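Local coordinates for arylmalonate decarboxylase (Bordetella bronchiseptica, PDB 3IP8), which catalyses the decarboxylation of 2-aryl-2-methylmalonates to 2-arylpropionates with release of carbon dioxide, at residues I9-P14 with A214-A219; R26-L31 with G225-R230; S71-S76 with T102-A107; A121-Y126 with V172-A177. All coordinates share one frame; numbering follows the deposited sequence.

Contact 1 of 4, residues I9-P14 with A214-A219. With B85 (benzylphosphonic acid), chain B.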
loop_
_atom_site.group_PDB
_atom_site.type_symbol
_atom_site.label_atom_id
_atom_site.label_comp_id
_atom_site.label_asym_id
_atom_site.label_seq_id
_atom_site.Cartn_x
_atom_site.Cartn_y
_atom_site.Cartn_z
ATOM N N ILE A 9 14.370 -7.815 -3.577
ATOM C CA ILE A 9 13.138 -7.149 -3.963
ATOM C C ILE A 9 13.353 -5.645 -4.032
ATOM O O ILE A 9 13.823 -5.034 -3.074
ATOM C CB ILE A 9 12.021 -7.487 -2.971
ATOM C CG1 ILE A 9 11.678 -8.985 -3.072
ATOM C CG2 ILE A 9 10.781 -6.631 -3.214
ATOM C CD1 ILE A 9 10.949 -9.533 -1.847
ATOM N N GLY A 10 13.045 -5.059 -5.189
ATOM C CA GLY A 10 13.198 -3.627 -5.390
ATOM C C GLY A 10 11.870 -2.913 -5.201
ATOM O O GLY A 10 10.802 -3.396 -5.613
ATOM N N MET A 11 11.937 -1.737 -4.587
ATOM C CA MET A 11 10.742 -0.951 -4.298
ATOM C C MET A 11 10.913 0.491 -4.748
ATOM O O MET A 11 11.892 1.147 -4.411
ATOM C CB MET A 11 10.433 -1.031 -2.797
ATOM C CG MET A 11 9.951 -2.412 -2.392
ATOM S SD MET A 11 9.660 -2.544 -0.626
ATOM C CE MET A 11 8.630 -4.021 -0.614
ATOM N N ILE A 12 9.983 0.951 -5.577
ATOM C CA ILE A 12 9.914 2.356 -5.939
ATOM C C ILE A 12 9.048 3.023 -4.870
ATOM O O ILE A 12 7.874 2.662 -4.691
ATOM C CB ILE A 12 9.266 2.545 -7.318
ATOM C CG1 ILE A 12 9.983 1.725 -8.381
ATOM C CG2 ILE A 12 9.248 4.009 -7.713
ATOM C CD1 ILE A 12 9.230 1.714 -9.709
ATOM N N VAL A 13 9.607 4.007 -4.166
ATOM C CA VAL A 13 8.892 4.632 -3.054
ATOM C C VAL A 13 8.652 6.110 -3.339
ATOM O O VAL A 13 9.463 6.754 -3.975
ATOM C CB VAL A 13 9.664 4.475 -1.723
ATOM C CG1 VAL A 13 9.822 2.997 -1.381
ATOM C CG2 VAL A 13 11.046 5.159 -1.789
ATOM N N PRO A 14 7.534 6.660 -2.868
ATOM C CA PRO A 14 7.260 8.080 -3.121
ATOM C C PRO A 14 8.298 9.097 -2.614
ATOM O O PRO A 14 8.624 9.996 -3.374
ATOM C CB PRO A 14 5.869 8.286 -2.498
ATOM C CG PRO A 14 5.203 6.937 -2.710
ATOM C CD PRO A 14 6.326 5.932 -2.432
ATOM N N ALA A 214 0.798 -4.721 3.345
ATOM C CA ALA A 214 0.315 -5.480 2.186
ATOM C C ALA A 214 1.298 -5.392 1.019
ATOM O O ALA A 214 1.499 -6.379 0.305
ATOM C CB ALA A 214 -1.033 -4.968 1.753
ATOM N N GLY A 215 1.928 -4.230 0.829
ATOM C CA GLY A 215 2.970 -4.095 -0.192
ATOM C C GLY A 215 4.097 -5.096 -0.015
ATOM O O GLY A 215 4.520 -5.734 -0.989
ATOM N N PHE A 216 4.562 -5.265 1.222
ATOM C CA PHE A 216 5.599 -6.268 1.506
ATOM C C PHE A 216 5.107 -7.684 1.264
ATOM O O PHE A 216 5.785 -8.475 0.609
ATOM C CB PHE A 216 6.142 -6.099 2.931
ATOM C CG PHE A 216 7.138 -4.990 3.023
ATOM C CD1 PHE A 216 8.471 -5.219 2.734
ATOM C CD2 PHE A 216 6.729 -3.700 3.339
ATOM C CE1 PHE A 216 9.406 -4.198 2.772
ATOM C CE2 PHE A 216 7.668 -2.663 3.400
ATOM C CZ PHE A 216 9.002 -2.910 3.109
ATOM N N TRP A 217 3.939 -7.997 1.801
ATOM C CA TRP A 217 3.339 -9.320 1.670
ATOM C C TRP A 217 3.221 -9.710 0.196
ATOM O O TRP A 217 3.595 -10.821 -0.202
ATOM C CB TRP A 217 1.960 -9.294 2.338
ATOM C CG TRP A 217 1.093 -10.504 2.097
ATOM C CD1 TRP A 217 1.158 -11.709 2.744
ATOM C CD2 TRP A 217 0.019 -10.591 1.168
ATOM N NE1 TRP A 217 0.186 -12.559 2.256
ATOM C CE2 TRP A 217 -0.521 -11.905 1.283
ATOM C CE3 TRP A 217 -0.552 -9.713 0.247
ATOM C CZ2 TRP A 217 -1.607 -12.336 0.508
ATOM C CZ3 TRP A 217 -1.621 -10.142 -0.525
ATOM C CH2 TRP A 217 -2.133 -11.455 -0.392
ATOM N N ASP A 218 2.712 -8.787 -0.610
ATOM C CA ASP A 218 2.508 -9.009 -2.046
ATOM C C ASP A 218 3.842 -9.159 -2.789
ATOM O O ASP A 218 3.995 -10.048 -3.642
ATOM C CB ASP A 218 1.711 -7.808 -2.577
ATOM C CG ASP A 218 1.499 -7.817 -4.076
ATOM O OD1 ASP A 218 0.696 -8.645 -4.553
ATOM O OD2 ASP A 218 2.064 -6.933 -4.763
ATOM N N ALA A 219 4.806 -8.297 -2.475
ATOM C CA ALA A 219 6.113 -8.345 -3.141
ATOM C C ALA A 219 6.843 -9.639 -2.826
ATOM O O ALA A 219 7.464 -10.238 -3.699
ATOM C CB ALA A 219 6.966 -7.133 -2.759
HETATM C C1 B85 B . 2.992 8.656 1.207
HETATM C C2 B85 B . 4.320 8.621 1.717
HETATM C C3 B85 B . 5.117 7.525 1.480
HETATM C C4 B85 B . 4.603 6.364 0.722
HETATM C C5 B85 B . 3.309 6.387 0.234
HETATM C C6 B85 B . 2.493 7.538 0.480
HETATM C C7 B85 B . 1.029 7.641 0.083
HETATM P P8 B85 B . 0.295 6.304 -0.940
HETATM O O9 B85 B . 0.324 4.893 -0.206
HETATM O O10 B85 B . -1.203 6.694 -1.383
HETATM O O11 B85 B . 1.102 6.225 -2.190
#

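Contact 2 of 4, residues R26-L31 with G225-R230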
loop_
_atom_site.group_PDB
_atom_site.type_symbol
_atom_site.label_atom_id
_atom_site.label_comp_id
_atom_site.label_asym_id
_atom_site.label_seq_id
_atom_site.Cartn_x
_atom_site.Cartn_y
_atom_site.Cartn_z
ATOM N N ARG A 26 10.852 -5.380 10.066
ATOM C CA ARG A 26 10.034 -5.965 11.133
ATOM C C ARG A 26 9.290 -7.210 10.647
ATOM O O ARG A 26 9.267 -8.251 11.320
ATOM C CB ARG A 26 9.039 -4.902 11.641
ATOM C CG ARG A 26 9.731 -3.755 12.385
ATOM C CD ARG A 26 8.815 -2.549 12.636
ATOM N NE ARG A 26 7.908 -2.745 13.770
ATOM C CZ ARG A 26 6.980 -1.867 14.171
ATOM N NH1 ARG A 26 6.790 -0.709 13.522
ATOM N NH2 ARG A 26 6.217 -2.162 15.216
ATOM N N LEU A 27 8.691 -7.119 9.466
ATOM C CA LEU A 27 7.975 -8.254 8.919
ATOM C C LEU A 27 8.899 -9.361 8.455
ATOM O O LEU A 27 8.627 -10.540 8.699
ATOM C CB LEU A 27 7.113 -7.803 7.737
ATOM C CG LEU A 27 6.003 -6.818 8.072
ATOM C CD1 LEU A 27 5.506 -6.165 6.781
ATOM C CD2 LEU A 27 4.874 -7.549 8.781
ATOM N N TYR A 28 9.970 -8.971 7.765
ATOM C CA TYR A 28 10.829 -9.902 7.031
ATOM C C TYR A 28 12.291 -9.541 7.291
ATOM O O TYR A 28 13.008 -9.119 6.379
ATOM C CB TYR A 28 10.524 -9.816 5.515
ATOM C CG TYR A 28 9.122 -10.240 5.144
ATOM C CD1 TYR A 28 8.732 -11.578 5.188
ATOM C CD2 TYR A 28 8.181 -9.301 4.741
ATOM C CE1 TYR A 28 7.421 -11.967 4.843
ATOM C CE2 TYR A 28 6.881 -9.669 4.407
ATOM C CZ TYR A 28 6.506 -11.005 4.458
ATOM O OH TYR A 28 5.236 -11.379 4.113
ATOM N N PRO A 29 12.747 -9.688 8.538
ATOM C CA PRO A 29 14.099 -9.225 8.882
ATOM C C PRO A 29 15.194 -9.894 8.059
ATOM O O PRO A 29 16.254 -9.303 7.881
ATOM C CB PRO A 29 14.277 -9.633 10.352
ATOM C CG PRO A 29 13.073 -10.405 10.745
ATOM C CD PRO A 29 12.038 -10.338 9.652
ATOM N N ASP A 30 14.950 -11.105 7.580
ATOM C CA ASP A 30 15.986 -11.854 6.875
ATOM C C ASP A 30 16.038 -11.595 5.362
ATOM O O ASP A 30 16.886 -12.153 4.673
ATOM C CB ASP A 30 15.811 -13.352 7.128
ATOM C CG ASP A 30 15.807 -13.698 8.612
ATOM O OD1 ASP A 30 16.567 -13.059 9.368
ATOM O OD2 ASP A 30 15.032 -14.592 9.019
ATOM N N LEU A 31 15.136 -10.767 4.840
ATOM C CA LEU A 31 15.038 -10.601 3.389
ATOM C C LEU A 31 15.699 -9.338 2.877
ATOM O O LEU A 31 15.651 -8.297 3.530
ATOM C CB LEU A 31 13.579 -10.596 2.952
ATOM C CG LEU A 31 12.880 -11.965 2.950
ATOM C CD1 LEU A 31 12.883 -12.611 4.320
ATOM C CD2 LEU A 31 11.457 -11.849 2.443
ATOM N N GLY A 225 9.652 -17.059 -2.834
ATOM C CA GLY A 225 10.368 -17.924 -1.901
ATOM C C GLY A 225 9.572 -18.598 -0.782
ATOM O O GLY A 225 10.084 -19.495 -0.101
ATOM N N GLY A 226 8.327 -18.174 -0.580
ATOM C CA GLY A 226 7.499 -18.715 0.486
ATOM C C GLY A 226 7.881 -18.262 1.891
ATOM O O GLY A 226 7.508 -18.909 2.865
ATOM N N ALA A 227 8.617 -17.156 1.996
ATOM C CA ALA A 227 9.010 -16.596 3.294
ATOM C C ALA A 227 7.796 -16.255 4.157
ATOM O O ALA A 227 6.777 -15.793 3.657
ATOM C CB ALA A 227 9.892 -15.357 3.100
ATOM N N LYS A 228 7.920 -16.497 5.457
ATOM C CA LYS A 228 6.846 -16.230 6.404
ATOM C C LYS A 228 7.188 -15.011 7.245
ATOM O O LYS A 228 8.317 -14.863 7.696
ATOM C CB LYS A 228 6.648 -17.436 7.321
ATOM C CG LYS A 228 5.481 -17.295 8.284
ATOM C CD LYS A 228 5.447 -18.428 9.309
ATOM C CE LYS A 228 4.309 -18.235 10.312
ATOM N NZ LYS A 228 2.957 -18.139 9.662
ATOM N N ALA A 229 6.203 -14.155 7.486
ATOM C CA ALA A 229 6.441 -12.970 8.299
ATOM C C ALA A 229 6.511 -13.325 9.783
ATOM O O ALA A 229 5.932 -14.326 10.228
ATOM C CB ALA A 229 5.343 -11.943 8.062
ATOM N N ARG A 230 7.221 -12.487 10.529
ATOM C CA ARG A 230 7.230 -12.538 11.988
ATOM C C ARG A 230 5.804 -12.327 12.483
ATOM O O ARG A 230 4.991 -11.749 11.769
ATOM C CB ARG A 230 8.156 -11.449 12.526
ATOM C CG ARG A 230 9.653 -11.728 12.311
ATOM C CD ARG A 230 10.153 -12.874 13.210
ATOM N NE ARG A 230 11.594 -13.105 13.034
ATOM C CZ ARG A 230 12.541 -12.451 13.691
ATOM N NH1 ARG A 230 12.207 -11.523 14.579
ATOM N NH2 ARG A 230 13.827 -12.716 13.456
HETATM O O HOH W 1 10.100 -13.067 8.435
HETATM O O HOH W 2 4.648 -13.917 3.790
HETATM O O HOH W 3 14.094 -14.956 11.608
#

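Contact 3 of 4, residues S71-S76 with T102-A107. With B85 (benzylphosphonic acid), chain B.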
loop_
_atom_site.group_PDB
_atom_site.type_symbol
_atom_site.label_atom_id
_atom_site.label_comp_id
_atom_site.label_asym_id
_atom_site.label_seq_id
_atom_site.Cartn_x
_atom_site.Cartn_y
_atom_site.Cartn_z
ATOM N N SER A 71 8.292 -3.598 -6.991
ATOM C CA SER A 71 6.973 -3.117 -6.626
ATOM C C SER A 71 6.976 -1.597 -6.589
ATOM O O SER A 71 7.871 -0.972 -6.014
ATOM C CB SER A 71 6.554 -3.616 -5.232
ATOM O OG SER A 71 5.308 -2.998 -4.898
ATOM N N LEU A 72 5.955 -1.003 -7.193
ATOM C CA LEU A 72 5.698 0.422 -7.013
ATOM C C LEU A 72 4.927 0.588 -5.717
ATOM O O LEU A 72 3.718 0.321 -5.642
ATOM C CB LEU A 72 4.903 0.971 -8.212
ATOM C CG LEU A 72 4.377 2.390 -7.999
ATOM C CD1 LEU A 72 5.547 3.348 -7.834
ATOM C CD2 LEU A 72 3.523 2.821 -9.189
ATOM N N MET A 73 5.654 0.995 -4.673
ATOM C CA MET A 73 5.115 1.043 -3.320
ATOM C C MET A 73 4.429 2.379 -3.039
ATOM O O MET A 73 4.777 3.108 -2.110
ATOM C CB MET A 73 6.239 0.734 -2.325
ATOM C CG MET A 73 6.724 -0.718 -2.458
ATOM S SD MET A 73 5.594 -1.904 -1.648
ATOM C CE MET A 73 5.941 -1.561 0.101
ATOM N N GLY A 74 3.439 2.680 -3.866
ATOM C CA GLY A 74 2.589 3.836 -3.647
ATOM C C GLY A 74 1.167 3.428 -3.984
ATOM O O GLY A 74 0.948 2.891 -5.064
ATOM N N THR A 75 0.242 3.609 -3.047
ATOM C CA THR A 75 -1.165 3.244 -3.260
ATOM C C THR A 75 -1.851 4.261 -4.187
ATOM O O THR A 75 -2.276 3.934 -5.314
ATOM C CB THR A 75 -1.936 3.137 -1.921
ATOM O OG1 THR A 75 -1.005 2.808 -0.875
ATOM C CG2 THR A 75 -2.992 2.047 -1.999
ATOM N N SER A 76 -1.944 5.511 -3.740
ATOM C CA SER A 76 -2.650 6.491 -4.535
ATOM C C SER A 76 -1.945 6.778 -5.852
ATOM O O SER A 76 -2.613 7.020 -6.828
ATOM C CB SER A 76 -2.932 7.784 -3.750
ATOM O OG SER A 76 -1.745 8.284 -3.162
ATOM N N THR A 102 4.792 -5.292 -9.725
ATOM C CA THR A 102 3.514 -5.178 -9.039
ATOM C C THR A 102 3.388 -3.748 -8.521
ATOM O O THR A 102 4.301 -2.943 -8.700
ATOM C CB THR A 102 3.374 -6.220 -7.911
ATOM O OG1 THR A 102 2.030 -6.213 -7.420
ATOM C CG2 THR A 102 4.309 -5.926 -6.763
ATOM N N THR A 103 2.257 -3.417 -7.922
ATOM C CA THR A 103 2.035 -2.113 -7.302
ATOM C C THR A 103 1.386 -2.293 -5.940
ATOM O O THR A 103 0.780 -3.320 -5.654
ATOM C CB THR A 103 1.090 -1.185 -8.110
ATOM O OG1 THR A 103 -0.266 -1.658 -8.030
ATOM C CG2 THR A 103 1.522 -1.105 -9.565
ATOM N N MET A 104 1.429 -1.236 -5.143
ATOM C CA MET A 104 0.789 -1.271 -3.834
ATOM C C MET A 104 -0.752 -1.318 -3.941
ATOM O O MET A 104 -1.427 -1.866 -3.043
ATOM C CB MET A 104 1.289 -0.062 -3.034
ATOM C CG MET A 104 0.833 -0.013 -1.593
ATOM S SD MET A 104 1.665 1.327 -0.702
ATOM C CE MET A 104 3.124 0.471 -0.147
ATOM N N SER A 105 -1.335 -0.777 -5.019
ATOM C CA SER A 105 -2.781 -0.884 -5.181
ATOM C C SER A 105 -3.140 -2.341 -5.450
ATOM O O SER A 105 -4.126 -2.840 -4.922
ATOM C CB SER A 105 -3.256 0.030 -6.323
ATOM O OG SER A 105 -3.358 1.378 -5.850
ATOM N N THR A 106 -2.328 -3.016 -6.259
ATOM C CA THR A 106 -2.502 -4.452 -6.487
ATOM C C THR A 106 -2.330 -5.224 -5.182
ATOM O O THR A 106 -3.082 -6.159 -4.907
ATOM C CB THR A 106 -1.569 -4.961 -7.583
ATOM O OG1 THR A 106 -2.068 -4.468 -8.837
ATOM C CG2 THR A 106 -1.541 -6.517 -7.633
ATOM N N ALA A 107 -1.374 -4.800 -4.366
ATOM C CA ALA A 107 -1.103 -5.474 -3.098
ATOM C C ALA A 107 -2.319 -5.416 -2.194
ATOM O O ALA A 107 -2.711 -6.417 -1.596
ATOM C CB ALA A 107 0.113 -4.839 -2.390
HETATM C C1 B85 B . 2.992 8.656 1.207
HETATM C C2 B85 B . 4.320 8.621 1.717
HETATM C C3 B85 B . 5.117 7.525 1.480
HETATM C C4 B85 B . 4.603 6.364 0.722
HETATM C C5 B85 B . 3.309 6.387 0.234
HETATM C C6 B85 B . 2.493 7.538 0.480
HETATM C C7 B85 B . 1.029 7.641 0.083
HETATM P P8 B85 B . 0.295 6.304 -0.940
HETATM O O9 B85 B . 0.324 4.893 -0.206
HETATM O O10 B85 B . -1.203 6.694 -1.383
HETATM O O11 B85 B . 1.102 6.225 -2.190
#

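Contact 4 of 4, residues A121-Y126 with V172-A177. With B85 (benzylphosphonic acid), chain B.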
loop_
_atom_site.group_PDB
_atom_site.type_symbol
_atom_site.label_atom_id
_atom_site.label_comp_id
_atom_site.label_asym_id
_atom_site.label_seq_id
_atom_site.Cartn_x
_atom_site.Cartn_y
_atom_site.Cartn_z
ATOM N N ALA A 121 -14.425 -1.017 4.808
ATOM C CA ALA A 121 -14.451 0.319 5.400
ATOM C C ALA A 121 -13.116 0.977 5.091
ATOM O O ALA A 121 -12.083 0.322 5.193
ATOM C CB ALA A 121 -14.683 0.238 6.924
ATOM N N LEU A 122 -13.134 2.259 4.748
ATOM C CA LEU A 122 -11.901 2.948 4.364
ATOM C C LEU A 122 -11.408 3.839 5.494
ATOM O O LEU A 122 -12.146 4.702 5.999
ATOM C CB LEU A 122 -12.110 3.802 3.107
ATOM C CG LEU A 122 -12.747 3.130 1.892
ATOM C CD1 LEU A 122 -12.735 4.113 0.748
ATOM C CD2 LEU A 122 -12.031 1.828 1.522
ATOM N N ALA A 123 -10.142 3.656 5.855
ATOM C CA ALA A 123 -9.486 4.486 6.865
ATOM C C ALA A 123 -8.241 4.993 6.177
ATOM O O ALA A 123 -7.369 4.201 5.842
ATOM C CB ALA A 123 -9.132 3.662 8.071
ATOM N N THR A 124 -8.171 6.287 5.896
ATOM C CA THR A 124 -7.063 6.751 5.055
ATOM C C THR A 124 -6.398 8.004 5.577
ATOM O O THR A 124 -6.942 8.728 6.415
ATOM C CB THR A 124 -7.488 7.081 3.599
ATOM O OG1 THR A 124 -8.019 8.411 3.564
ATOM C CG2 THR A 124 -8.526 6.082 3.049
ATOM N N ALA A 125 -5.220 8.293 5.029
ATOM C CA ALA A 125 -4.546 9.520 5.394
ATOM C C ALA A 125 -4.932 10.693 4.520
ATOM O O ALA A 125 -4.378 11.769 4.710
ATOM C CB ALA A 125 -3.012 9.334 5.346
ATOM N N TYR A 126 -5.871 10.507 3.588
ATOM C CA TYR A 126 -5.943 11.398 2.418
ATOM C C TYR A 126 -7.000 12.484 2.482
ATOM O O TYR A 126 -7.930 12.412 3.292
ATOM C CB TYR A 126 -6.255 10.611 1.148
ATOM C CG TYR A 126 -5.434 9.369 0.900
ATOM C CD1 TYR A 126 -4.039 9.411 0.912
ATOM C CD2 TYR A 126 -6.056 8.181 0.555
ATOM C CE1 TYR A 126 -3.290 8.247 0.645
ATOM C CE2 TYR A 126 -5.316 7.025 0.292
ATOM C CZ TYR A 126 -3.941 7.078 0.337
ATOM O OH TYR A 126 -3.204 5.942 0.065
ATOM N N VAL A 172 -10.984 2.394 13.955
ATOM C CA VAL A 172 -12.168 2.150 14.772
ATOM C C VAL A 172 -13.342 3.037 14.318
ATOM O O VAL A 172 -14.472 2.560 14.142
ATOM C CB VAL A 172 -11.852 2.351 16.270
ATOM C CG1 VAL A 172 -13.147 2.335 17.082
ATOM C CG2 VAL A 172 -10.897 1.255 16.735
ATOM N N ARG A 173 -13.083 4.327 14.118
ATOM C CA ARG A 173 -14.139 5.218 13.615
ATOM C C ARG A 173 -14.692 4.843 12.235
ATOM O O ARG A 173 -15.895 4.935 11.989
ATOM C CB ARG A 173 -13.673 6.676 13.612
ATOM C CG ARG A 173 -13.501 7.236 15.012
ATOM C CD ARG A 173 -13.282 8.752 15.024
ATOM N NE ARG A 173 -11.981 9.131 14.467
ATOM C CZ ARG A 173 -11.813 9.770 13.311
ATOM N NH1 ARG A 173 -12.873 10.100 12.581
ATOM N NH2 ARG A 173 -10.587 10.066 12.882
ATOM N N ALA A 174 -13.811 4.435 11.330
ATOM C CA ALA A 174 -14.223 3.966 10.005
ATOM C C ALA A 174 -15.152 2.750 10.119
ATOM O O ALA A 174 -16.196 2.674 9.448
ATOM C CB ALA A 174 -12.977 3.620 9.150
ATOM N N PHE A 175 -14.780 1.799 10.969
ATOM C CA PHE A 175 -15.596 0.605 11.129
ATOM C C PHE A 175 -16.910 0.903 11.874
ATOM O O PHE A 175 -17.989 0.388 11.534
ATOM C CB PHE A 175 -14.797 -0.482 11.854
ATOM C CG PHE A 175 -15.521 -1.798 11.942
ATOM C CD1 PHE A 175 -15.601 -2.643 10.835
ATOM C CD2 PHE A 175 -16.159 -2.181 13.114
ATOM C CE1 PHE A 175 -16.284 -3.860 10.912
ATOM C CE2 PHE A 175 -16.824 -3.419 13.210
ATOM C CZ PHE A 175 -16.895 -4.247 12.098
ATOM N N GLU A 176 -16.812 1.740 12.898
ATOM C CA GLU A 176 -17.984 2.215 13.621
ATOM C C GLU A 176 -19.047 2.751 12.660
ATOM O O GLU A 176 -20.241 2.553 12.867
ATOM C CB GLU A 176 -17.550 3.314 14.587
ATOM C CG GLU A 176 -18.629 3.929 15.440
ATOM C CD GLU A 176 -17.988 4.841 16.450
ATOM O OE1 GLU A 176 -17.500 5.910 16.019
ATOM O OE2 GLU A 176 -17.908 4.468 17.654
ATOM N N ALA A 177 -18.622 3.428 11.598
ATOM C CA ALA A 177 -19.559 3.975 10.629
ATOM C C ALA A 177 -20.267 2.898 9.815
ATOM O O ALA A 177 -21.360 3.130 9.274
ATOM C CB ALA A 177 -18.819 4.920 9.693
HETATM C C1 B85 B . 2.992 8.656 1.207
HETATM C C2 B85 B . 4.320 8.621 1.717
HETATM C C3 B85 B . 5.117 7.525 1.480
HETATM C C4 B85 B . 4.603 6.364 0.722
HETATM C C5 B85 B . 3.309 6.387 0.234
HETATM C C6 B85 B . 2.493 7.538 0.480
HETATM C C7 B85 B . 1.029 7.641 0.083
HETATM P P8 B85 B . 0.295 6.304 -0.940
HETATM O O9 B85 B . 0.324 4.893 -0.206
HETATM O O10 B85 B . -1.203 6.694 -1.383
HETATM O O11 B85 B . 1.102 6.225 -2.190
#

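Contact 1 of 4, residues I9-P14 with A214-A219
One face of the four-stranded parallel sheet that holds strand 9-13 is covered here by helix 211-223, in the alpha/beta layering of the aspartate/glutamate racemase clan; Met-11 of the strand meets Phe-216 and Ala-219 of the helix. The two segments run roughly antiparallel, at 142°. Beyond CG the Met-11 chain is extended (chi2 177°, chi3 162°), which carries its methyl across to the helix at about a right angle to the Phe-216 side chain. Met-11 CE lies over one face of the Phe-216 ring, 3.7 Å from the centroid and displaced toward the rim, a CH-pi contact. The sulfur approaches the same ring obliquely, with Met-11 SD 4.3 Å from the Phe-216 centroid, which makes the pair a Met-aromatic contact. One turn further on, Ala-219 CB is touched by Ile-9 CG2 at 3.9 Å and by Met-11 CE at 4.1 Å. At the far end of the strand Pro-14 enters the ligand pocket, its CG 3.5 Å from C4 of the benzylphosphonate ring. Asp-218 ties the helix to the sheet by a hydrogen bond to Thr-102, but none spans these two segments, which cohere by dispersion and by the polarisable thioether against the aromatic face.

Contact 2 of 4, residues R26-L31 with G225-R230
Arg-230 reaches back over Pro-29 and the end of helix 23-27, starting from a CB that lies 3.6 Å from Arg-26 O. Its CG touches that same carbonyl oxygen and also packs against Pro-29 CD. The bend at chi2 (-71°) sends the chain out over the proline, and chi4 (86°) turns the flat guanidinium onto it: Pro-29 CG sits 3.5 Å above the plane, over its centre, and is 3.6 Å from Arg-230 CZ. At the tip, one water bridges Arg-230 NH2 and Asp-30 OD2, whose guanidinium and carboxylate are not in direct contact.

This is a chain reversal at a helix end. Tyr-28 is the first residue to leave helical geometry, and it starts a type I beta turn that runs to Leu-31, against which the loop after helix 211-223 is laid. Arg-230 N donates to Leu-27 O at 3.0 Å with an angle of 165°; the same oxygen receives a water shared with Lys-228 O and a CA-H...O contact from Ala-229. Tyr-28 CE1 packs on Ala-229 CB at 3.8 Å. Another water joins Tyr-28 OH to Ala-227 O, lying in the ring plane. Further along, Leu-31 CD2 touches Ala-227 CB at 3.9 Å, while Val-220 of helix 211-223 lies against both Tyr-28 and Leu-31.

Contact 3 of 4, residues S71-S76 with T102-A107
Backbone hydrogen bonds join strand 69-72 to strand 101-103 in parallel register, Ser-71 beside Thr-102 and Leu-72 beside Thr-103. Leu-72 N donates to Thr-102 O at 3.0 Å, and Met-104 N, already in the first turn of the helix, donates to Leu-72 O at 2.8 Å with a bent angle of 141°. Thr-103 is the N-cap of that helix: its OG1, held between the backbone N and the carbonyl carbon (chi1 72°), accepts from Thr-106 N and is also bonded to Asn-86.

Apolar contact falls mostly to Met-104. Its chain turns at chi3 (-88°), which places Met-104 CE against Met-73 CE at a tight 3.5 Å, the two side chains crossing at about a right angle. On the other face of the sheet from Leu-72, Ser-71 CB meets Thr-102 CG2.

Polar contacts with the ligand come from Thr-75 and from Ser-76 at the start of helix 76-79. Thr-75 N donates to phosphonate O9 at 3.1 Å, and Thr-75 OG1, which also bonds to Ser-211 OG, donates to the same oxygen while lying 3.1 Å from Met-104 SD. Ser-76 N donates to O10 at 2.7 Å. With Gly-189 N, these amides and the hydroxyl form the oxyanion-binding pocket of the decarboxylase, consistent with a site that holds a substrate carboxylate.

Contact 4 of 4, residues A121-Y126 with V172-A177
Extended backbone torsions at Ala-121 and Ala-123 and helical ones at Ala-174 (phi -60°, psi -45°) turn the methyls of these three alanines toward one another, where strand 119-124 meets helix 164-177. Strand and helix segments run nearly antiparallel at 155°, their axes only 7.4 Å apart. Small residues permit such a close approach. Ala-174 CB rests 3.4 Å from Leu-122 O and 4.0 Å from Ala-123 CB, so one methyl covers both a peptide oxygen and a side chain. Ala-121 CB lies 3.8 Å from Ala-174 O and also reaches the backbone of Phe-175. No hydrogen bond passes between strand and helix, and the join depends on alanine methyls against each other and against main chain. Leu-122 CB points away from the helix segment, and its side chain packs on Leu-134 and Leu-138 of helix 128-140.

Further along the chain, Thr-124 OG1 accepts from Tyr-126 N at 3.0 Å, an ST turn from Thr-124 to Tyr-126. Asn-131 OD1 bonds to Thr-124 OG1 and its ND2 to Tyr-126 O, one side chain gripping both ends of the turn. Tyr-126 OH is 2.6 Å from phosphonate O10, which lies oblique to the ring; Ser-187 OG is a second partner of this hydroxyl. Strand 119-124 is thus covered by a helix on each side, a three-layer alpha/beta/alpha build in which the chain at the C-terminal end of the strand supplies a pocket residue.

Overall arrangement
From the N terminus, strand 9-13 opens contact 1 and the end of helix 23-27 opens contact 2; both close only near the C terminus, on helix 211-223 and the loop after it, so the two cross along the chain. They touch where Phe-216 packs on Leu-27 and Tyr-28. Contacts 3 and 4 follow in series within both long loops, and touch where Thr-75 meets Tyr-126. Contact 3 joins neighbouring strands of the first sheet and shares it with contact 1, while contact 4 ties the second sheet to helix 164-177. Contacts 1, 3 and 4 all reach the benzylphosphonate, which sits between the two sheets; contact 2 does not, the Leu-27 side chain being about 14 Å from it.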